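Long-range contacts in p800 reaction center core protein (Heliobacterium modesticaldum, PDB 5V8K), which forms the core of a homodimeric photosynthetic reaction center, holding bacteriochlorophylls and a [4Fe-4S] cluster: residues 210-215 and 273-278; 217-222 and 262-267. One frame throughout, in Å; residues are numbered along the deposited sequence.

Contact 1: 210-215 and 273-278; sequences ILAFHF and MFWIGG. With GBF (Bacteriochlorophyll g), chain V.
The F274 ring takes the methyl group L211 CD2 squarely on one face: the carbon stands 3.7 Å from the ring centroid and 5° off the ring normal, a CH-pi contact in which it is nearly equidistant from the six ring atoms. L211 CG lies anti to the backbone N (chi1 -173°), and beyond it the two methyls part, CD2 going to F274 while CD1 meets the bacteriochlorophyll methyl CMC. That same CMC sits over the centre of one face of F215, 3.5 Å above its plane, and the outer end of this ring reaches the macrocycle, F215 CZ lying 3.4 Å from the pigment's CHC. Between the two phenyl groups the planes are inclined by only 20°, but the rings are slid apart and hardly overlap; they meet where F215 CE2 comes within 3.6 Å of F274 CD2. F274 CE2 in turn touches CBB of the pigment. Beside the aromatic cluster, A212 CB abuts the opposing backbone at 3.4 Å from W275 N, and a side chain this small lets the axes of the two segments approach to 7.9 Å. The W275 indole turns from this interface toward L389, M393 and M396 of helix 376-401. Two antiparallel helices, both predicted to span the membrane, thus pack through a single alanine on one flank and build an apolar wall of a bacteriochlorophyll g pocket on the other.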
loop_
_atom_site.group_PDB
_atom_site.type_symbol
_atom_site.label_atom_id
_atom_site.label_comp_id
_atom_site.label_asym_id
_atom_site.label_seq_id
_atom_site.Cartn_x
_atom_site.Cartn_y
_atom_site.Cartn_z
ATOM N N ILE A 210 3.346 15.019 28.537
ATOM C CA ILE A 210 2.188 15.139 29.408
ATOM C C ILE A 210 0.955 15.561 28.604
ATOM O O ILE A 210 -0.147 15.066 28.833
ATOM C CB ILE A 210 2.475 16.120 30.552
ATOM C CG1 ILE A 210 3.603 15.596 31.432
ATOM C CG2 ILE A 210 1.200 16.382 31.374
ATOM C CD1 ILE A 210 3.267 14.374 32.289
ATOM N N LEU A 211 1.120 16.459 27.639
ATOM C CA LEU A 211 -0.018 16.818 26.797
ATOM C C LEU A 211 -0.595 15.583 26.101
ATOM O O LEU A 211 -1.821 15.438 25.981
ATOM C CB LEU A 211 0.396 17.883 25.785
ATOM C CG LEU A 211 -0.744 18.456 24.953
ATOM C CD1 LEU A 211 -1.585 19.364 25.819
ATOM C CD2 LEU A 211 -0.181 19.205 23.775
ATOM N N ALA A 212 0.276 14.662 25.668
ATOM C CA ALA A 212 -0.189 13.444 25.009
ATOM C C ALA A 212 -1.075 12.633 25.941
ATOM O O ALA A 212 -2.108 12.100 25.532
ATOM C CB ALA A 212 1.001 12.602 24.545
ATOM N N PHE A 213 -0.679 12.537 27.204
ATOM C CA PHE A 213 -1.483 11.841 28.192
ATOM C C PHE A 213 -2.805 12.556 28.448
ATOM O O PHE A 213 -3.838 11.900 28.631
ATOM C CB PHE A 213 -0.693 11.682 29.481
ATOM C CG PHE A 213 -1.441 10.956 30.516
ATOM C CD1 PHE A 213 -1.501 9.569 30.520
ATOM C CD2 PHE A 213 -2.142 11.652 31.449
ATOM C CE1 PHE A 213 -2.238 8.913 31.489
ATOM C CE2 PHE A 213 -2.891 11.024 32.388
ATOM C CZ PHE A 213 -2.959 9.669 32.423
ATOM N N HIS A 214 -2.797 13.893 28.462
ATOM C CA HIS A 214 -4.044 14.659 28.527
ATOM C C HIS A 214 -4.941 14.322 27.341
ATOM O O HIS A 214 -6.140 14.091 27.499
ATOM C CB HIS A 214 -3.725 16.155 28.555
ATOM C CG HIS A 214 -3.290 16.682 29.889
ATOM N ND1 HIS A 214 -3.741 16.168 31.086
ATOM C CD2 HIS A 214 -2.451 17.699 30.212
ATOM C CE1 HIS A 214 -3.201 16.845 32.088
ATOM N NE2 HIS A 214 -2.422 17.787 31.585
ATOM N N PHE A 215 -4.369 14.276 26.138
ATOM C CA PHE A 215 -5.148 13.907 24.961
ATOM C C PHE A 215 -5.852 12.572 25.151
ATOM O O PHE A 215 -7.035 12.421 24.808
ATOM C CB PHE A 215 -4.257 13.820 23.718
ATOM C CG PHE A 215 -4.057 15.094 22.988
ATOM C CD1 PHE A 215 -5.075 15.616 22.194
ATOM C CD2 PHE A 215 -2.835 15.737 23.010
ATOM C CE1 PHE A 215 -4.888 16.761 21.474
ATOM C CE2 PHE A 215 -2.635 16.893 22.293
ATOM C CZ PHE A 215 -3.651 17.416 21.527
ATOM N N MET A 273 0.724 11.922 18.108
ATOM C CA MET A 273 1.760 12.769 17.490
ATOM C C MET A 273 2.606 13.498 18.591
ATOM O O MET A 273 3.811 13.622 18.495
ATOM C CB MET A 273 1.235 13.785 16.418
ATOM C CG MET A 273 0.744 13.208 15.106
ATOM S SD MET A 273 -0.360 14.300 14.230
ATOM C CE MET A 273 0.690 15.633 13.736
ATOM N N PHE A 274 1.966 13.998 19.626
ATOM C CA PHE A 274 2.707 14.672 20.696
ATOM C C PHE A 274 3.477 13.673 21.562
ATOM O O PHE A 274 4.542 14.005 22.082
ATOM C CB PHE A 274 1.774 15.509 21.570
ATOM C CG PHE A 274 1.514 16.895 21.035
ATOM C CD1 PHE A 274 2.428 17.901 21.261
ATOM C CD2 PHE A 274 0.368 17.184 20.302
ATOM C CE1 PHE A 274 2.211 19.176 20.763
ATOM C CE2 PHE A 274 0.161 18.450 19.803
ATOM C CZ PHE A 274 1.081 19.449 20.042
ATOM N N TRP A 275 2.948 12.461 21.741
ATOM C CA TRP A 275 3.653 11.432 22.495
ATOM C C TRP A 275 4.970 11.092 21.812
ATOM O O TRP A 275 6.033 11.098 22.430
ATOM C CB TRP A 275 2.756 10.189 22.601
ATOM C CG TRP A 275 3.262 9.010 23.379
ATOM C CD1 TRP A 275 3.992 9.015 24.535
ATOM C CD2 TRP A 275 3.039 7.633 23.047
ATOM N NE1 TRP A 275 4.244 7.709 24.942
ATOM C CE2 TRP A 275 3.656 6.848 24.041
ATOM C CE3 TRP A 275 2.377 6.991 21.999
ATOM C CZ2 TRP A 275 3.627 5.447 24.006
ATOM C CZ3 TRP A 275 2.359 5.623 21.958
ATOM C CH2 TRP A 275 2.978 4.857 22.961
ATOM N N ILE A 276 4.906 10.817 20.513
ATOM C CA ILE A 276 6.083 10.363 19.798
ATOM C C ILE A 276 7.037 11.519 19.570
ATOM O O ILE A 276 8.242 11.376 19.761
ATOM C CB ILE A 276 5.667 9.676 18.490
ATOM C CG1 ILE A 276 4.917 8.385 18.828
ATOM C CG2 ILE A 276 6.889 9.410 17.608
ATOM C CD1 ILE A 276 4.167 7.753 17.681
ATOM N N GLY A 277 6.519 12.688 19.177
ATOM C CA GLY A 277 7.379 13.849 19.024
ATOM C C GLY A 277 7.960 14.336 20.331
ATOM O O GLY A 277 9.092 14.818 20.369
ATOM N N GLY A 278 7.209 14.225 21.421
ATOM C CA GLY A 278 7.767 14.585 22.713
ATOM C C GLY A 278 8.903 13.672 23.121
ATOM O O GLY A 278 9.940 14.128 23.627
HETATM MG MG GBF V . -8.819 20.077 21.989
HETATM C CHA GBF V . -12.246 20.872 21.883
HETATM C CHB GBF V . -8.542 21.174 18.873
HETATM C CHC GBF V . -5.466 20.075 22.612
HETATM C CHD GBF V . -9.345 19.612 25.535
HETATM N NA GBF V . -10.103 20.836 20.648
HETATM C C1A GBF V . -11.422 21.076 20.647
HETATM C C2A GBF V . -12.103 21.582 19.386
HETATM C C3A GBF V . -10.931 21.436 18.424
HETATM C C4A GBF V . -9.793 21.124 19.376
HETATM C CMA GBF V . -11.068 20.294 17.443
HETATM C CAA GBF V . -12.674 23.011 19.383
HETATM C CBA GBF V . -11.648 24.109 19.636
HETATM C CGA GBF V . -11.461 24.372 21.091
HETATM O O1A GBF V . -12.409 24.272 21.849
HETATM O O2A GBF V . -10.144 24.698 21.606
HETATM N NB GBF V . -7.219 20.612 20.876
HETATM C C1B GBF V . -7.248 20.941 19.581
HETATM C C2B GBF V . -5.922 21.059 19.142
HETATM C C3B GBF V . -5.096 20.764 20.212
HETATM C C4B GBF V . -5.952 20.472 21.273
HETATM C CMB GBF V . -5.470 21.446 17.758
HETATM C CAB GBF V . -3.608 20.744 20.243
HETATM C CBB GBF V . -2.747 20.797 19.246
HETATM N NC GBF V . -7.701 19.840 23.682
HETATM C C1C GBF V . -6.374 19.863 23.759
HETATM C C2C GBF V . -5.576 19.662 25.001
HETATM C C3C GBF V . -6.831 19.596 25.737
HETATM C C4C GBF V . -7.995 19.661 24.981
HETATM C CMC GBF V . -4.925 18.283 24.872
HETATM C CAC GBF V . -6.871 19.425 27.197
HETATM C CBC GBF V . -5.599 19.346 28.010
HETATM N ND GBF V . -10.268 20.206 23.411
HETATM C C1D GBF V . -10.485 19.962 24.693
HETATM C C2D GBF V . -11.935 19.970 25.384
HETATM C C3D GBF V . -12.474 20.335 24.145
HETATM C C4D GBF V . -11.569 20.495 23.039
HETATM C CMD GBF V . -12.445 19.711 26.772
HETATM C CAD GBF V . -13.834 20.615 23.608
HETATM O OBD GBF V . -15.010 20.708 24.114
HETATM C CBD GBF V . -13.678 21.101 22.203
HETATM C CGD GBF V . -14.573 20.396 21.240
HETATM O O1D GBF V . -14.662 19.196 21.169
HETATM O O2D GBF V . -15.354 21.157 20.314
HETATM C CED GBF V . -16.203 20.475 19.392
HETATM C C1 GBF V . -10.046 25.168 22.955
HETATM C C2 GBF V . -8.622 25.557 23.333
HETATM C C3 GBF V . -7.715 24.630 23.692
HETATM C C4 GBF V . -8.132 23.191 23.744
HETATM C C5 GBF V . -6.286 24.967 24.086
HETATM C C6 GBF V . -5.728 26.232 23.424
HETATM C C7 GBF V . -4.474 26.724 24.129
HETATM C C8 GBF V . -3.590 27.539 23.519
HETATM C C9 GBF V . -3.814 27.979 22.111
HETATM C C10 GBF V . -2.362 28.052 24.228
HETATM C C11 GBF V . -1.346 26.941 24.364
HETATM C C12 GBF V . -0.539 27.217 25.600
HETATM C C13 GBF V . 0.171 26.252 26.191
HETATM C C14 GBF V . 0.201 24.852 25.625
HETATM C C15 GBF V . 0.974 26.598 27.424
#

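Contact 2: 217-222 and 262-267; sequences TVVFAM and QAILGH. With GBF (Bacteriochlorophyll g), chain V.
H267 and M222 meet over a face of the imidazole: the methyl M222 CE stands 3.5 Å above the ring plane, displaced toward the rim, in a CH-pi contact nearest H267 CE1 and ND1. V218 CG1 lies over the same face, 4.1 Å from H267 CD2. M222 SD is oblique, 4.8 Å from the centroid of the H267 ring. Beyond CG the methionine chain is extended (chi2 177°, chi3 171°) and crosses the histidine at about a right angle. In metal ligation, H267 NE2 binds the magnesium of bacteriochlorophyll g at 2.4 Å, making this the axial histidine of a bacteriochlorophyll site on a helix predicted to cross the membrane. Hydrogen bonding fixes the ring's rotation, since H267 ND1 donates to A263 O one turn back at 2.7 Å, nearly straight at 169° and in the imidazole plane. The same oxygen accepts H267 N from the opposite face of its carbonyl plane. Apolar packing completes the interface: M222 CB lies 3.7 Å from I264 CG1, the side chains sliding past in opposite directions, and M222 SD lies 4.0 Å from A263 CB. V219 CG1 meets I264 CG2 at 4.0 Å, while V219 CG2 rests near H267 CB. Lacking SD and CE, an alanine in place of M222 would probably leave that imidazole face to V218 CG1 alone within the two segments and open a gap against A263 CB.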
loop_
_atom_site.group_PDB
_atom_site.type_symbol
_atom_site.label_atom_id
_atom_site.label_comp_id
_atom_site.label_asym_id
_atom_site.label_seq_id
_atom_site.Cartn_x
_atom_site.Cartn_y
_atom_site.Cartn_z
ATOM N N THR A 217 -6.686 11.137 27.994
ATOM C CA THR A 217 -7.792 11.259 28.938
ATOM C C THR A 217 -8.976 11.969 28.285
ATOM O O THR A 217 -10.132 11.687 28.623
ATOM C CB THR A 217 -7.364 11.977 30.229
ATOM O OG1 THR A 217 -6.971 13.333 29.987
ATOM C CG2 THR A 217 -6.242 11.249 30.878
ATOM N N VAL A 218 -8.715 12.854 27.325
ATOM C CA VAL A 218 -9.802 13.551 26.658
ATOM C C VAL A 218 -10.554 12.608 25.722
ATOM O O VAL A 218 -11.786 12.671 25.623
ATOM C CB VAL A 218 -9.273 14.793 25.920
ATOM C CG1 VAL A 218 -10.370 15.378 24.994
ATOM C CG2 VAL A 218 -8.836 15.845 26.931
ATOM N N VAL A 219 -9.828 11.758 24.992
ATOM C CA VAL A 219 -10.458 10.734 24.156
ATOM C C VAL A 219 -11.453 9.920 24.980
ATOM O O VAL A 219 -12.620 9.759 24.602
ATOM C CB VAL A 219 -9.383 9.837 23.505
ATOM C CG1 VAL A 219 -9.994 8.556 22.879
ATOM C CG2 VAL A 219 -8.676 10.592 22.420
ATOM N N PHE A 220 -11.005 9.394 26.123
ATOM C CA PHE A 220 -11.900 8.581 26.949
ATOM C C PHE A 220 -13.047 9.432 27.514
ATOM O O PHE A 220 -14.200 8.975 27.581
ATOM C CB PHE A 220 -11.127 7.892 28.086
ATOM C CG PHE A 220 -10.379 6.635 27.670
ATOM C CD1 PHE A 220 -9.142 6.708 27.043
ATOM C CD2 PHE A 220 -10.918 5.376 27.936
ATOM C CE1 PHE A 220 -8.455 5.543 26.674
ATOM C CE2 PHE A 220 -10.242 4.213 27.573
ATOM C CZ PHE A 220 -9.005 4.303 26.939
ATOM N N ALA A 221 -12.763 10.670 27.926
ATOM C CA ALA A 221 -13.823 11.499 28.489
ATOM C C ALA A 221 -14.887 11.839 27.438
ATOM O O ALA A 221 -16.075 11.934 27.751
ATOM C CB ALA A 221 -13.231 12.773 29.082
ATOM N N MET A 222 -14.483 12.025 26.190
ATOM C CA MET A 222 -15.464 12.313 25.151
ATOM C C MET A 222 -16.403 11.145 24.878
ATOM O O MET A 222 -17.504 11.363 24.363
ATOM C CB MET A 222 -14.754 12.713 23.854
ATOM C CG MET A 222 -14.114 14.062 23.880
ATOM S SD MET A 222 -13.219 14.413 22.339
ATOM C CE MET A 222 -12.797 16.167 22.512
ATOM N N GLN A 262 -15.648 12.602 15.320
ATOM C CA GLN A 262 -14.661 13.412 14.603
ATOM C C GLN A 262 -13.710 14.094 15.580
ATOM O O GLN A 262 -12.488 14.093 15.376
ATOM C CB GLN A 262 -15.343 14.451 13.719
ATOM C CG GLN A 262 -15.955 13.871 12.462
ATOM C CD GLN A 262 -16.943 14.826 11.766
ATOM O OE1 GLN A 262 -16.782 16.042 11.796
ATOM N NE2 GLN A 262 -17.935 14.267 11.113
ATOM N N ALA A 263 -14.241 14.632 16.672
ATOM C CA ALA A 263 -13.389 15.241 17.683
ATOM C C ALA A 263 -12.469 14.211 18.320
ATOM O O ALA A 263 -11.304 14.499 18.626
ATOM C CB ALA A 263 -14.234 15.892 18.756
ATOM N N ILE A 264 -12.989 13.013 18.547
ATOM C CA ILE A 264 -12.212 11.937 19.152
ATOM C C ILE A 264 -11.049 11.561 18.248
ATOM O O ILE A 264 -9.910 11.425 18.697
ATOM C CB ILE A 264 -13.122 10.729 19.436
ATOM C CG1 ILE A 264 -13.985 11.035 20.648
ATOM C CG2 ILE A 264 -12.291 9.448 19.673
ATOM C CD1 ILE A 264 -15.058 10.036 20.883
ATOM N N LEU A 265 -11.322 11.389 16.963
ATOM C CA LEU A 265 -10.269 11.005 16.050
ATOM C C LEU A 265 -9.201 12.076 15.994
ATOM O O LEU A 265 -8.011 11.757 16.021
ATOM C CB LEU A 265 -10.837 10.694 14.673
ATOM C CG LEU A 265 -9.810 10.237 13.628
ATOM C CD1 LEU A 265 -9.019 8.945 14.069
ATOM C CD2 LEU A 265 -10.494 10.014 12.324
ATOM N N GLY A 266 -9.605 13.357 15.984
ATOM C CA GLY A 266 -8.629 14.429 16.042
ATOM C C GLY A 266 -7.743 14.373 17.268
ATOM O O GLY A 266 -6.531 14.564 17.169
ATOM N N HIS A 267 -8.322 14.092 18.434
ATOM C CA HIS A 267 -7.532 14.099 19.666
ATOM C C HIS A 267 -6.703 12.824 19.835
ATOM O O HIS A 267 -5.628 12.872 20.432
ATOM C CB HIS A 267 -8.434 14.312 20.871
ATOM C CG HIS A 267 -8.936 15.718 20.973
ATOM N ND1 HIS A 267 -9.973 16.192 20.202
ATOM C CD2 HIS A 267 -8.488 16.776 21.690
ATOM C CE1 HIS A 267 -10.167 17.475 20.466
ATOM N NE2 HIS A 267 -9.265 17.855 21.348
HETATM MG MG GBF V . -8.819 20.077 21.989
HETATM C CHA GBF V . -12.246 20.872 21.883
HETATM C CHB GBF V . -8.542 21.174 18.873
HETATM C CHC GBF V . -5.466 20.075 22.612
HETATM C CHD GBF V . -9.345 19.612 25.535
HETATM N NA GBF V . -10.103 20.836 20.648
HETATM C C1A GBF V . -11.422 21.076 20.647
HETATM C C2A GBF V . -12.103 21.582 19.386
HETATM C C3A GBF V . -10.931 21.436 18.424
HETATM C C4A GBF V . -9.793 21.124 19.376
HETATM C CMA GBF V . -11.068 20.294 17.443
HETATM C CAA GBF V . -12.674 23.011 19.383
HETATM C CBA GBF V . -11.648 24.109 19.636
HETATM C CGA GBF V . -11.461 24.372 21.091
HETATM O O1A GBF V . -12.409 24.272 21.849
HETATM O O2A GBF V . -10.144 24.698 21.606
HETATM N NB GBF V . -7.219 20.612 20.876
HETATM C C1B GBF V . -7.248 20.941 19.581
HETATM C C2B GBF V . -5.922 21.059 19.142
HETATM C C3B GBF V . -5.096 20.764 20.212
HETATM C C4B GBF V . -5.952 20.472 21.273
HETATM C CMB GBF V . -5.470 21.446 17.758
HETATM C CAB GBF V . -3.608 20.744 20.243
HETATM C CBB GBF V . -2.747 20.797 19.246
HETATM N NC GBF V . -7.701 19.840 23.682
HETATM C C1C GBF V . -6.374 19.863 23.759
HETATM C C2C GBF V . -5.576 19.662 25.001
HETATM C C3C GBF V . -6.831 19.596 25.737
HETATM C C4C GBF V . -7.995 19.661 24.981
HETATM C CMC GBF V . -4.925 18.283 24.872
HETATM C CAC GBF V . -6.871 19.425 27.197
HETATM C CBC GBF V . -5.599 19.346 28.010
HETATM N ND GBF V . -10.268 20.206 23.411
HETATM C C1D GBF V . -10.485 19.962 24.693
HETATM C C2D GBF V . -11.935 19.970 25.384
HETATM C C3D GBF V . -12.474 20.335 24.145
HETATM C C4D GBF V . -11.569 20.495 23.039
HETATM C CMD GBF V . -12.445 19.711 26.772
HETATM C CAD GBF V . -13.834 20.615 23.608
HETATM O OBD GBF V . -15.010 20.708 24.114
HETATM C CBD GBF V . -13.678 21.101 22.203
HETATM C CGD GBF V . -14.573 20.396 21.240
HETATM O O1D GBF V . -14.662 19.196 21.169
HETATM O O2D GBF V . -15.354 21.157 20.314
HETATM C CED GBF V . -16.203 20.475 19.392
HETATM C C1 GBF V . -10.046 25.168 22.955
HETATM C C2 GBF V . -8.622 25.557 23.333
HETATM C C3 GBF V . -7.715 24.630 23.692
HETATM C C4 GBF V . -8.132 23.191 23.744
HETATM C C5 GBF V . -6.286 24.967 24.086
HETATM C C6 GBF V . -5.728 26.232 23.424
HETATM C C7 GBF V . -4.474 26.724 24.129
HETATM C C8 GBF V . -3.590 27.539 23.519
HETATM C C9 GBF V . -3.814 27.979 22.111
HETATM C C10 GBF V . -2.362 28.052 24.228
HETATM C C11 GBF V . -1.346 26.941 24.364
HETATM C C12 GBF V . -0.539 27.217 25.600
HETATM C C13 GBF V . 0.171 26.252 26.191
HETATM C C14 GBF V . 0.201 24.852 25.625
HETATM C C15 GBF V . 0.974 26.598 27.424
#

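How the contacts relate
Following the chain from its N terminus, helix 200-224 first supplies 210-215 to contact 1 and then 217-222 to contact 2. Helices 234-240 and 246-254 intervene before helix 258-291 returns antiparallel, so 262-267 is met first and closes the inner loop; 273-278 then closes the outer one. Contact 2 is therefore nested inside contact 1, illustrating how successive contacts along one antiparallel helix pair nest one inside the other. The centres are about 13 Å apart, yet the two join directly where F215 CD1 packs 3.3 Å from H267 O. Both border the same bacteriochlorophyll g: contact 2 provides its magnesium ligand, contact 1 apolar contacts along its periphery.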